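Long-range contacts in trehalose monomycolate transport factor A (Mycolicibacterium smegmatis MC2 155, PDB 6T84), which is required for MmpL3-dependent transport of trehalose monomycolate to the cell wall, and for growth and cell elongation, acting through an N-terminal domain that interacts with MmpL3: residues G39-V44 with F65-V70; L76-G81 with M142-N147; V86-K91 with R110-T115. All blocks are in the same frame, centred on the assembly; numbering follows the deposited sequence. Where two conformers were deposited one is given.

Contact 1: residues G39-V44 with F65-V70; sequences GVMSTV and FDIEEV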
# COMPACT_ATOMS: atom_id res chain seq x y z
N GLY A 39 -5.77 -6.34 0.58
CA GLY A 39 -5.61 -5.45 -0.56
C GLY A 39 -5.56 -6.24 -1.84
O GLY A 39 -6.34 -7.20 -2.03
N VAL A 40 -4.60 -5.92 -2.71
CA VAL A 40 -4.45 -6.69 -3.95
C VAL A 40 -3.95 -8.10 -3.74
O VAL A 40 -4.05 -8.91 -4.68
CB VAL A 40 -3.57 -6.02 -5.02
CG1 VAL A 40 -4.14 -4.73 -5.41
CG2 VAL A 40 -2.17 -5.82 -4.52
N MET A 41 -3.45 -8.43 -2.56
CA MET A 41 -2.90 -9.77 -2.34
C MET A 41 -3.99 -10.84 -2.24
O MET A 41 -3.70 -12.01 -2.50
CB MET A 41 -2.04 -9.83 -1.09
CG MET A 41 -0.99 -8.79 -0.95
SD MET A 41 0.14 -8.72 -2.37
CE MET A 41 1.06 -7.25 -1.94
N SER A 42 -5.23 -10.46 -1.92
CA SER A 42 -6.25 -11.49 -1.78
C SER A 42 -6.80 -11.97 -3.13
O SER A 42 -7.27 -13.11 -3.22
CB SER A 42 -7.37 -11.03 -0.85
OG SER A 42 -7.98 -9.84 -1.33
N THR A 43 -6.73 -11.13 -4.17
CA THR A 43 -7.25 -11.48 -5.49
C THR A 43 -6.17 -12.03 -6.43
O THR A 43 -6.37 -12.04 -7.65
CB THR A 43 -8.00 -10.31 -6.12
OG1 THR A 43 -7.12 -9.18 -6.25
CG2 THR A 43 -9.20 -9.91 -5.26
N VAL A 44 -5.03 -12.47 -5.90
CA VAL A 44 -3.97 -13.07 -6.70
C VAL A 44 -3.42 -14.30 -5.99
O VAL A 44 -3.54 -14.45 -4.77
CB VAL A 44 -2.82 -12.09 -7.03
CG1 VAL A 44 -3.33 -10.86 -7.78
CG2 VAL A 44 -2.06 -11.71 -5.76
N PHE A 65 7.55 -3.61 -5.59
CA PHE A 65 7.63 -4.78 -6.48
C PHE A 65 6.42 -4.80 -7.39
O PHE A 65 5.42 -4.11 -7.15
CB PHE A 65 7.74 -6.10 -5.69
CG PHE A 65 6.68 -6.26 -4.66
CD1 PHE A 65 5.45 -6.83 -5.00
CD2 PHE A 65 6.87 -5.78 -3.37
CE1 PHE A 65 4.40 -6.92 -4.04
CE2 PHE A 65 5.86 -5.90 -2.41
CZ PHE A 65 4.62 -6.48 -2.74
N ASP A 66 6.52 -5.58 -8.47
CA ASP A 66 5.42 -5.77 -9.40
C ASP A 66 4.82 -7.15 -9.18
O ASP A 66 5.54 -8.12 -8.94
CB ASP A 66 5.90 -5.67 -10.85
CG ASP A 66 6.53 -4.34 -11.17
OD1 ASP A 66 6.20 -3.33 -10.52
OD2 ASP A 66 7.34 -4.29 -12.13
N ILE A 67 3.50 -7.22 -9.28
CA ILE A 67 2.77 -8.48 -9.39
C ILE A 67 2.25 -8.50 -10.81
O ILE A 67 1.34 -7.75 -11.15
CB ILE A 67 1.61 -8.53 -8.39
CG1 ILE A 67 2.13 -8.20 -6.97
CG2 ILE A 67 0.89 -9.88 -8.48
CD1 ILE A 67 1.05 -8.21 -5.89
N GLU A 68 2.83 -9.35 -11.66
CA GLU A 68 2.62 -9.23 -13.12
C GLU A 68 1.17 -8.97 -13.53
O GLU A 68 0.25 -9.69 -13.11
CB GLU A 68 3.11 -10.48 -13.83
CG GLU A 68 4.61 -10.53 -14.01
CD GLU A 68 5.06 -11.90 -14.45
OE1 GLU A 68 5.02 -12.18 -15.66
OE2 GLU A 68 5.43 -12.70 -13.57
N GLU A 69 0.99 -7.95 -14.35
CA GLU A 69 -0.32 -7.56 -14.89
C GLU A 69 -1.37 -7.34 -13.81
O GLU A 69 -2.57 -7.51 -14.05
CB GLU A 69 -0.79 -8.56 -15.95
CG GLU A 69 0.21 -8.79 -17.06
CD GLU A 69 -0.24 -9.86 -18.04
OE1 GLU A 69 -1.27 -10.52 -17.77
OE2 GLU A 69 0.43 -10.03 -19.09
N VAL A 70 -0.96 -6.97 -12.60
CA VAL A 70 -1.93 -6.69 -11.55
C VAL A 70 -1.65 -5.30 -10.97
O VAL A 70 -2.51 -4.40 -11.01
CB VAL A 70 -1.90 -7.73 -10.42
CG1 VAL A 70 -2.77 -7.26 -9.25
CG2 VAL A 70 -2.36 -9.10 -10.91
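Met41 reaches across to Phe65 and Ile67. CB leaves the backbone without touching residues 65-70. CG stands anti to the carbonyl carbon (chi1 -51°), and the chain then bends at chi2 (-55°). SD comes next and packs on the end of Ile67, 3.7 Å from Ile67 CD1. CE goes furthest. It meets the Phe65 ring at its edge, in the ring plane, with Met41 CE 3.7 Å from Phe65 CZ. Met41 and Phe65 thus approach tip to tip, and the methyl touches the rim of the ring. Beside Met41, Val40 CG2 lies 4.2 Å from Ile67 CD1. Further along, Val44 and Val70 also meet tip to tip, with Val44 CG1 3.7 Å from Val70 CG2. That end is less enclosed, since Val70 is exposed.

Segment 39-44 holds a short 3-10 turn and a type I beta turn, in the loop before strand 49-50. Segment 65-70 is the end of strand 60-67 and the turn after it. Val73 of strand 71-77 touches Val40, Met41, Phe65 and Ile67, and the Trp36 ring lies nearly parallel to that of Phe65. The segments are joined by apolar packing alone. The loop is therefore held by shape and hydrophobic burial against the end of strand 60-67, at the turn of its hairpin with strand 71-77.

Contact 2: residues L76-G81 with M142-N147; sequences LHRKVG and MWNEQN. With SO4 (sulfate ion), chain C.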
# COMPACT_ATOMS: atom_id res chain seq x y z
N LEU A 76 5.37 -0.50 3.36
CA LEU A 76 6.19 0.21 4.34
C LEU A 76 5.99 -0.37 5.74
O LEU A 76 4.86 -0.55 6.18
CB LEU A 76 5.82 1.69 4.35
CG LEU A 76 6.52 2.59 5.40
CD1 LEU A 76 8.02 2.67 5.14
CD2 LEU A 76 5.90 4.05 5.41
N HIS A 77 7.09 -0.68 6.41
CA HIS A 77 6.95 -1.29 7.74
C HIS A 77 6.45 -0.30 8.79
O HIS A 77 6.89 0.85 8.84
CB HIS A 77 8.31 -1.84 8.18
CG HIS A 77 8.22 -2.65 9.44
ND1 HIS A 77 8.66 -2.19 10.67
CD2 HIS A 77 7.77 -3.91 9.64
CE1 HIS A 77 8.46 -3.13 11.58
NE2 HIS A 77 7.93 -4.18 10.99
N ARG A 78 5.52 -0.76 9.63
CA ARG A 78 4.96 0.07 10.71
C ARG A 78 5.74 -0.13 12.00
O ARG A 78 6.13 -1.25 12.36
CB ARG A 78 3.54 -0.36 11.04
CG ARG A 78 2.50 -0.20 9.96
CD ARG A 78 1.18 -0.87 10.41
NE ARG A 78 0.66 -0.21 11.61
CZ ARG A 78 -0.11 0.87 11.55
NH1 ARG A 78 -0.44 1.35 10.35
NH2 ARG A 78 -0.55 1.45 12.66
N LYS A 79 5.89 0.97 12.74
CA LYS A 79 6.66 0.90 13.98
C LYS A 79 5.90 0.11 15.05
O LYS A 79 6.52 -0.66 15.81
CB LYS A 79 7.01 2.30 14.45
CG LYS A 79 7.93 2.33 15.66
CD LYS A 79 8.27 3.75 16.07
CE LYS A 79 9.25 3.76 17.22
NZ LYS A 79 10.44 2.91 16.90
N VAL A 80 4.59 0.30 15.16
CA VAL A 80 3.75 -0.36 16.14
C VAL A 80 2.63 -1.10 15.42
O VAL A 80 1.89 -0.48 14.64
CB VAL A 80 3.18 0.65 17.15
CG1 VAL A 80 2.43 -0.07 18.27
CG2 VAL A 80 4.29 1.57 17.69
N GLY A 81 2.47 -2.39 15.70
CA GLY A 81 1.43 -3.17 15.03
C GLY A 81 0.01 -2.84 15.48
O GLY A 81 -0.23 -2.25 16.55
N MET A 142 -5.06 1.51 -1.02
CA MET A 142 -4.12 1.69 0.09
C MET A 142 -4.71 0.97 1.29
O MET A 142 -5.91 1.09 1.56
CB MET A 142 -3.97 3.19 0.48
CG MET A 142 -3.59 4.05 -0.72
SD MET A 142 -3.28 5.73 -0.18
CE MET A 142 -4.57 6.55 -1.07
N TRP A 143 -3.87 0.25 2.05
CA TRP A 143 -4.41 -0.51 3.16
C TRP A 143 -3.29 -0.81 4.12
O TRP A 143 -2.12 -0.71 3.77
CB TRP A 143 -5.13 -1.80 2.74
CG TRP A 143 -4.20 -2.95 2.32
CD1 TRP A 143 -3.92 -4.05 3.08
CD2 TRP A 143 -3.49 -3.12 1.07
NE1 TRP A 143 -3.08 -4.90 2.37
CE2 TRP A 143 -2.79 -4.36 1.16
CE3 TRP A 143 -3.38 -2.36 -0.12
CZ2 TRP A 143 -2.00 -4.85 0.12
CZ3 TRP A 143 -2.58 -2.84 -1.13
CH2 TRP A 143 -1.93 -4.09 -1.02
N ASN A 144 -3.65 -1.19 5.33
CA ASN A 144 -2.65 -1.72 6.24
C ASN A 144 -2.98 -3.13 6.67
O ASN A 144 -4.12 -3.61 6.61
CB ASN A 144 -2.48 -0.86 7.47
CG ASN A 144 -3.65 -1.02 8.42
OD1 ASN A 144 -4.79 -0.53 8.16
ND2 ASN A 144 -3.42 -1.73 9.54
N GLU A 145 -1.91 -3.81 7.09
CA GLU A 145 -2.00 -5.09 7.79
C GLU A 145 -1.31 -4.88 9.13
O GLU A 145 -1.07 -3.75 9.54
CB GLU A 145 -1.43 -6.23 6.93
CG GLU A 145 -2.22 -6.31 5.61
CD GLU A 145 -1.92 -7.45 4.70
OE1 GLU A 145 -1.47 -8.50 5.18
OE2 GLU A 145 -2.19 -7.32 3.49
N GLN A 146 -1.00 -5.97 9.85
CA GLN A 146 -0.57 -5.76 11.22
C GLN A 146 0.66 -4.87 11.33
O GLN A 146 0.71 -3.94 12.14
CB GLN A 146 -0.33 -7.10 11.90
CG GLN A 146 0.02 -6.91 13.38
CD GLN A 146 0.08 -8.20 14.15
OE1 GLN A 146 -0.71 -9.10 13.92
NE2 GLN A 146 1.02 -8.28 15.08
N ASN A 147 1.70 -5.16 10.53
CA ASN A 147 2.97 -4.47 10.63
C ASN A 147 3.39 -3.73 9.37
O ASN A 147 4.57 -3.35 9.25
CB ASN A 147 4.02 -5.54 10.98
CG ASN A 147 3.78 -6.13 12.33
OD1 ASN A 147 3.81 -5.40 13.30
ND2 ASN A 147 3.55 -7.45 12.40
S SO4 C . 5.11 -9.57 9.71
O1 SO4 C . 3.81 -9.03 10.16
O2 SO4 C . 5.71 -10.34 10.80
O3 SO4 C . 4.91 -10.45 8.55
O4 SO4 C . 6.08 -8.58 9.39
O HOH W 1 5.61 -3.48 13.93
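The His77 imidazole and the Asn147 amide run alongside each other in the same direction, with their planes 20° apart. His77 CD2 approaches the backbone of Asn147, 3.3 Å from Asn147 O, which sits oblique to the ring. Trp148 meets the His77 ring edge-to-face, and His77 ND1 bonds to Glu60. The Arg78 guanidinium is inclined 45° to the Asn144 amide and crosses it obliquely, with Asn144 CB near NH1. Asn144 OD1 accepts from Val86 N, and ND2 donates to Val84 O. Within 142-147, the Trp143 ring has the Glu145 carboxylate at its edge. Trp143 NE1 donates to Glu145 OE2 over 2.8 Å, in the ring plane, and OE2 uses its anti lone pair.

The direct hydrogen bond between the segments is Arg78 N to Asn147 O, at 2.8 Å and nearly straight (176°). The donor stands above the carbonyl plane. Strands 71-77 and 141-144 are not neighbours in the antiparallel sheet. Strand 148-153 runs between them, and this contact joins the chain leaving strand 71-77 to the turn that enters strand 148-153.

Arg78 CD packs over the turn, 3.6 Å from Gln146 O. In the conformer described, the side chain bends at chi3, placing NE to donate to Val80 O at 3.3 Å, and NH2 goes on to Leu176 O. Gly81 CA makes a CA-H...O contact with Gln146 O at 3.1 Å. A water donates to both Arg78 O and Asn147 OD1. Asn147 ND2 donates to a sulfate oxygen, O1, at 2.8 Å. Trp148 NE1 also binds this sulfate, which probably came from the crystallisation liquor.

Contact 3: residues V86-K91 with R110-T115; sequences VDLRLK and RMVYST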
# COMPACT_ATOMS: atom_id res chain seq x y z
N VAL A 86 -7.55 -0.91 7.81
CA VAL A 86 -8.24 0.13 7.02
C VAL A 86 -7.83 -0.05 5.57
O VAL A 86 -6.63 -0.23 5.28
CB VAL A 86 -7.87 1.54 7.54
CG1 VAL A 86 -8.55 2.66 6.67
CG2 VAL A 86 -8.29 1.70 9.03
N ASP A 87 -8.80 0.04 4.66
CA ASP A 87 -8.57 -0.07 3.22
C ASP A 87 -9.27 1.12 2.58
O ASP A 87 -10.48 1.31 2.77
CB ASP A 87 -9.19 -1.40 2.74
CG ASP A 87 -9.00 -1.68 1.26
OD1 ASP A 87 -9.43 -0.83 0.47
OD2 ASP A 87 -8.48 -2.77 0.90
N LEU A 88 -8.50 1.92 1.88
CA LEU A 88 -8.97 3.16 1.22
C LEU A 88 -8.73 2.94 -0.28
O LEU A 88 -7.58 2.86 -0.71
CB LEU A 88 -8.11 4.31 1.75
CG LEU A 88 -8.31 5.71 1.17
CD1 LEU A 88 -9.71 6.20 1.52
CD2 LEU A 88 -7.23 6.70 1.68
N ARG A 89 -9.80 2.87 -1.08
CA ARG A 89 -9.64 2.51 -2.49
C ARG A 89 -10.56 3.36 -3.35
O ARG A 89 -11.58 3.89 -2.88
CB ARG A 89 -9.87 1.02 -2.74
CG ARG A 89 -11.22 0.54 -2.33
CD ARG A 89 -11.44 -0.94 -2.65
NE ARG A 89 -10.46 -1.78 -1.93
CZ ARG A 89 -10.08 -2.99 -2.34
NH1 ARG A 89 -10.66 -3.54 -3.41
NH2 ARG A 89 -9.15 -3.70 -1.67
N LEU A 90 -10.20 3.50 -4.62
CA LEU A 90 -11.04 4.31 -5.52
C LEU A 90 -12.45 3.73 -5.55
O LEU A 90 -12.65 2.51 -5.55
CB LEU A 90 -10.45 4.27 -6.94
CG LEU A 90 -9.08 4.87 -7.08
CD1 LEU A 90 -8.58 4.78 -8.53
CD2 LEU A 90 -9.07 6.32 -6.59
N LYS A 91 -13.44 4.61 -5.67
CA LYS A 91 -14.84 4.19 -5.64
C LYS A 91 -15.21 3.23 -6.78
O LYS A 91 -16.14 2.41 -6.62
CB LYS A 91 -15.76 5.42 -5.59
CG LYS A 91 -15.70 6.23 -6.82
CD LYS A 91 -16.62 7.46 -6.66
CE LYS A 91 -16.76 8.25 -7.97
NZ LYS A 91 -15.62 9.17 -8.23
N ARG A 110 -12.80 8.18 -3.22
CA ARG A 110 -12.46 6.91 -2.56
C ARG A 110 -13.58 6.43 -1.64
O ARG A 110 -14.50 7.17 -1.25
CB ARG A 110 -11.14 7.08 -1.76
CG ARG A 110 -9.91 7.16 -2.67
CD ARG A 110 -8.70 7.78 -2.03
NE ARG A 110 -7.55 7.49 -2.85
CZ ARG A 110 -6.90 8.32 -3.62
NH1 ARG A 110 -7.23 9.62 -3.65
NH2 ARG A 110 -5.90 7.86 -4.33
N MET A 111 -13.45 5.15 -1.24
CA MET A 111 -14.26 4.53 -0.22
C MET A 111 -13.34 3.97 0.85
O MET A 111 -12.24 3.51 0.54
CB MET A 111 -15.09 3.37 -0.83
CG MET A 111 -16.01 3.80 -1.96
SD MET A 111 -17.47 4.49 -1.19
CE MET A 111 -18.40 5.07 -2.65
N VAL A 112 -13.78 4.05 2.10
CA VAL A 112 -13.05 3.53 3.25
C VAL A 112 -13.76 2.29 3.76
O VAL A 112 -14.97 2.33 4.02
CB VAL A 112 -12.97 4.58 4.38
CG1 VAL A 112 -12.10 4.04 5.51
CG2 VAL A 112 -12.46 5.92 3.85
N TYR A 113 -12.99 1.21 3.94
CA TYR A 113 -13.49 -0.04 4.50
C TYR A 113 -12.64 -0.35 5.74
O TYR A 113 -11.44 -0.02 5.79
CB TYR A 113 -13.35 -1.21 3.48
CG TYR A 113 -14.06 -0.92 2.19
CD1 TYR A 113 -13.42 -0.21 1.17
CD2 TYR A 113 -15.35 -1.35 1.98
CE1 TYR A 113 -14.04 0.02 -0.05
CE2 TYR A 113 -16.00 -1.05 0.75
CZ TYR A 113 -15.32 -0.37 -0.23
OH TYR A 113 -15.94 -0.02 -1.42
N SER A 114 -13.22 -1.03 6.72
CA SER A 114 -12.39 -1.41 7.86
C SER A 114 -12.96 -2.62 8.57
O SER A 114 -14.16 -2.92 8.51
CB SER A 114 -12.31 -0.27 8.87
OG SER A 114 -11.41 -0.58 9.93
N THR A 115 -12.06 -3.31 9.27
CA THR A 115 -12.44 -4.40 10.17
C THR A 115 -12.98 -3.88 11.50
O THR A 115 -13.53 -4.67 12.27
CB THR A 115 -11.22 -5.30 10.45
OG1 THR A 115 -10.18 -4.50 11.03
CG2 THR A 115 -10.73 -5.97 9.20
O HOH W 2 -6.97 4.74 -2.70
O HOH W 3 -14.48 0.69 -3.73
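Strands 86-90 and 110-114 run antiparallel, and Asp87-Tyr113 and Arg89-Met111 form hydrogen-bonded pairs, with Tyr113 N 2.8 Å from Asp87 O. One face carries Val86, Leu88, Val112 and Ser114. Here Leu88 CD1 packs on Val112 CG2 at 3.6 Å.

The other face carries Asp87, Arg89, Met111 and Tyr113. Arg89 grips Asp87 side-on in a salt bridge: NE meets OD1 and NH2 meets OD2, each at 2.8 Å and on the syn side. NH1 donates to Lys94 O. The guanidinium stands nearly perpendicular to the Tyr113 ring (84°). Arg89 CG touches the ring edge, 3.7 Å from Tyr113 CE1. A water links Tyr113 OH to Leu90 O.

Arg110 extends from CG to NE across Leu88. Leu90 CD2 lies over one guanidinium face, 4.0 Å above the plane and toward its rim. Arg110 NE donates to a water that lies 2.8 Å from Leu88 O. NH1 and NH2 donate to backbone oxygens, among them Ala132 O and Pro136 O, which would help offset the buried charge.

Strand 141-144 flanks strand 86-90, and strand 102-107 flanks strand 110-114. This is antiparallel pairing whose side chains diverge at Leu90-Arg110, near one edge of the main sheet in the N-terminal domain, probably cytoplasmic.

Overall arrangement
From the N terminus, the loop of residues 39-44 comes first. Contact 1 closes when the chain returns at 65-70, after strands 49-50 and 52-57, at the end of strand 60-67. The chain then forms strand 71-77, and contact 2 opens at 76-81. Contact 3 opens and closes inside that loop, pairing 86-91 with 110-115. Two helices follow before 142-147 closes contact 2. Contact 1 therefore precedes the other two, and contact 3 is nested in contact 2. All three reach the same antiparallel sheet. Strand 141-144 lies next to strand 86-90, joining contacts 2 and 3. Gly39 and Val40 pack on Trp143, bringing the loop of contact 1 to the middle strands.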